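PDB 3LD1: replicase polyprotein 1a from Avian infectious bronchitis virus, which is the viral precursor of several non-structural proteins, including nsp2, whose fragment here has no firmly established function but probably acts in the infected host cell. Local coordinates for residues 258-262 with 263-267. The protein carries 3 engineered substitutions. Sequence-based numbering, arbitrary orientation.
Engineered in segment 258-262: F258 (natural residue Leu).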
loop_
_atom_site.group_PDB
_atom_site.type_symbol
_atom_site.label_atom_id
_atom_site.label_comp_id
_atom_site.label_asym_id
_atom_site.label_seq_id
_atom_site.Cartn_x
_atom_site.Cartn_y
_atom_site.Cartn_z
ATOM N N PHE A 258 -15.925 14.762 13.038
ATOM C CA PHE A 258 -16.106 13.786 11.973
ATOM C C PHE A 258 -16.996 12.675 12.397
ATOM O O PHE A 258 -17.016 12.363 13.581
ATOM C CB PHE A 258 -14.757 13.175 11.518
ATOM C CG PHE A 258 -13.855 14.155 10.848
ATOM C CD1 PHE A 258 -12.778 14.707 11.536
ATOM C CD2 PHE A 258 -14.088 14.537 9.532
ATOM C CE1 PHE A 258 -11.934 15.640 10.935
ATOM C CE2 PHE A 258 -13.276 15.470 8.902
ATOM C CZ PHE A 258 -12.198 16.042 9.599
ATOM N N ALA A 259 -17.658 12.050 11.402
ATOM C CA ALA A 259 -18.481 10.845 11.579
ATOM C C ALA A 259 -18.158 9.761 10.553
ATOM O O ALA A 259 -17.924 10.054 9.377
ATOM C CB ALA A 259 -19.935 11.178 11.499
ATOM N N PHE A 260 -18.212 8.513 10.994
ATOM C CA PHE A 260 -17.710 7.448 10.206
ATOM C C PHE A 260 -18.759 6.373 10.127
ATOM O O PHE A 260 -18.940 5.606 11.082
ATOM C CB PHE A 260 -16.450 6.899 10.882
ATOM C CG PHE A 260 -15.273 7.808 10.758
ATOM C CD1 PHE A 260 -15.050 8.807 11.674
ATOM C CD2 PHE A 260 -14.384 7.674 9.700
ATOM C CE1 PHE A 260 -13.959 9.683 11.524
ATOM C CE2 PHE A 260 -13.299 8.555 9.523
ATOM C CZ PHE A 260 -13.076 9.551 10.428
ATOM N N PHE A 261 -19.431 6.350 8.972
ATOM C CA PHE A 261 -20.564 5.528 8.704
ATOM C C PHE A 261 -20.073 4.261 8.042
ATOM O O PHE A 261 -18.872 4.050 7.943
ATOM C CB PHE A 261 -21.462 6.329 7.804
ATOM C CG PHE A 261 -22.359 7.290 8.556
ATOM C CD1 PHE A 261 -22.145 8.647 8.503
ATOM C CD2 PHE A 261 -23.405 6.805 9.374
ATOM C CE1 PHE A 261 -22.955 9.529 9.239
ATOM C CE2 PHE A 261 -24.192 7.669 10.086
ATOM C CZ PHE A 261 -23.947 9.043 10.029
ATOM N N ARG A 262 -20.968 3.380 7.593
ATOM C CA ARG A 262 -20.492 2.034 7.117
ATOM C C ARG A 262 -19.323 2.177 6.173
ATOM O O ARG A 262 -18.332 1.532 6.318
ATOM C CB ARG A 262 -21.606 1.203 6.432
ATOM C CG ARG A 262 -22.089 -0.038 7.200
ATOM C CD ARG A 262 -23.462 0.160 7.796
ATOM N NE ARG A 262 -24.597 -0.557 7.151
ATOM C CZ ARG A 262 -25.300 -0.126 6.093
ATOM N NH1 ARG A 262 -24.968 1.017 5.442
ATOM N NH2 ARG A 262 -26.337 -0.861 5.648
ATOM N N GLU A 263 -19.460 3.101 5.242
ATOM C CA GLU A 263 -18.679 3.144 4.030
ATOM C C GLU A 263 -18.269 4.508 3.662
ATOM O O GLU A 263 -17.863 4.674 2.560
ATOM C CB GLU A 263 -19.529 2.631 2.870
ATOM C CG GLU A 263 -19.637 1.131 2.813
ATOM C CD GLU A 263 -20.837 0.705 1.956
ATOM O OE1 GLU A 263 -20.693 -0.311 1.190
ATOM O OE2 GLU A 263 -21.916 1.412 2.054
ATOM N N ALA A 264 -18.370 5.491 4.554
ATOM C CA ALA A 264 -17.979 6.866 4.232
ATOM C C ALA A 264 -17.697 7.685 5.479
ATOM O O ALA A 264 -18.252 7.399 6.564
ATOM C CB ALA A 264 -19.071 7.578 3.414
ATOM N N ALA A 265 -16.858 8.716 5.313
ATOM C CA ALA A 265 -16.598 9.652 6.360
ATOM C C ALA A 265 -17.145 10.985 5.974
ATOM O O ALA A 265 -16.909 11.436 4.828
ATOM C CB ALA A 265 -15.151 9.810 6.578
ATOM N N VAL A 266 -17.819 11.639 6.921
ATOM C CA VAL A 266 -18.289 12.975 6.680
ATOM C C VAL A 266 -17.837 13.806 7.816
ATOM O O VAL A 266 -17.749 13.297 8.938
ATOM C CB VAL A 266 -19.814 13.015 6.736
ATOM C CG1 VAL A 266 -20.439 12.152 5.624
ATOM C CG2 VAL A 266 -20.359 12.630 8.193
ATOM N N LYS A 267 -17.606 15.085 7.573
ATOM C CA LYS A 267 -17.634 16.039 8.655
ATOM C C LYS A 267 -19.049 16.510 8.995
ATOM O O LYS A 267 -19.920 16.711 8.076
ATOM C CB LYS A 267 -16.842 17.286 8.364
ATOM C CG LYS A 267 -16.467 17.583 6.977
ATOM C CD LYS A 267 -15.493 18.773 7.058
ATOM C CE LYS A 267 -15.957 19.787 8.147
ATOM N NZ LYS A 267 -15.184 19.671 9.457
#
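A259 and V266 face each other as the hydrogen-bonded pair of a short antiparallel beta hairpin, A259 N giving its hydrogen to V266 O at 2.8 Å and V266 N returning one to A259 O at 2.9 Å. Its strands are the central two of a four-stranded antiparallel sheet, between strands 253-255 and 281-285. On their face, A259 CB lies 3.6 Å from V266 CG2, and V266 CG2 also comes up to the edge of the F261 ring, near its plane. V266 CG1 lies beside the backbone N (chi1 -63°), which puts CG2 between N and the carbonyl carbon, on the side of A259. Across the sheet, F260 brings CE2 to within 3.7 Å of A265 CB, while its ring meets F242 edge-to-face. Further along this face, the ring of F258, an engineered residue, runs obliquely past K267, F258 CE2 being 4.0 Å from K267 CB. Nearer the turn, F261 N bonds to A264 O at 2.9 Å. The turn itself is looser and partly exposed: R262 NH1 stays 4.6 Å from E263 OE2, well out of the guanidinium plane, and weakly bonds H348 O, while R262 N bonds D349. Backbone bonds and apolar contacts therefore hold the hairpin, R262 and E263 probably adding only weak attraction.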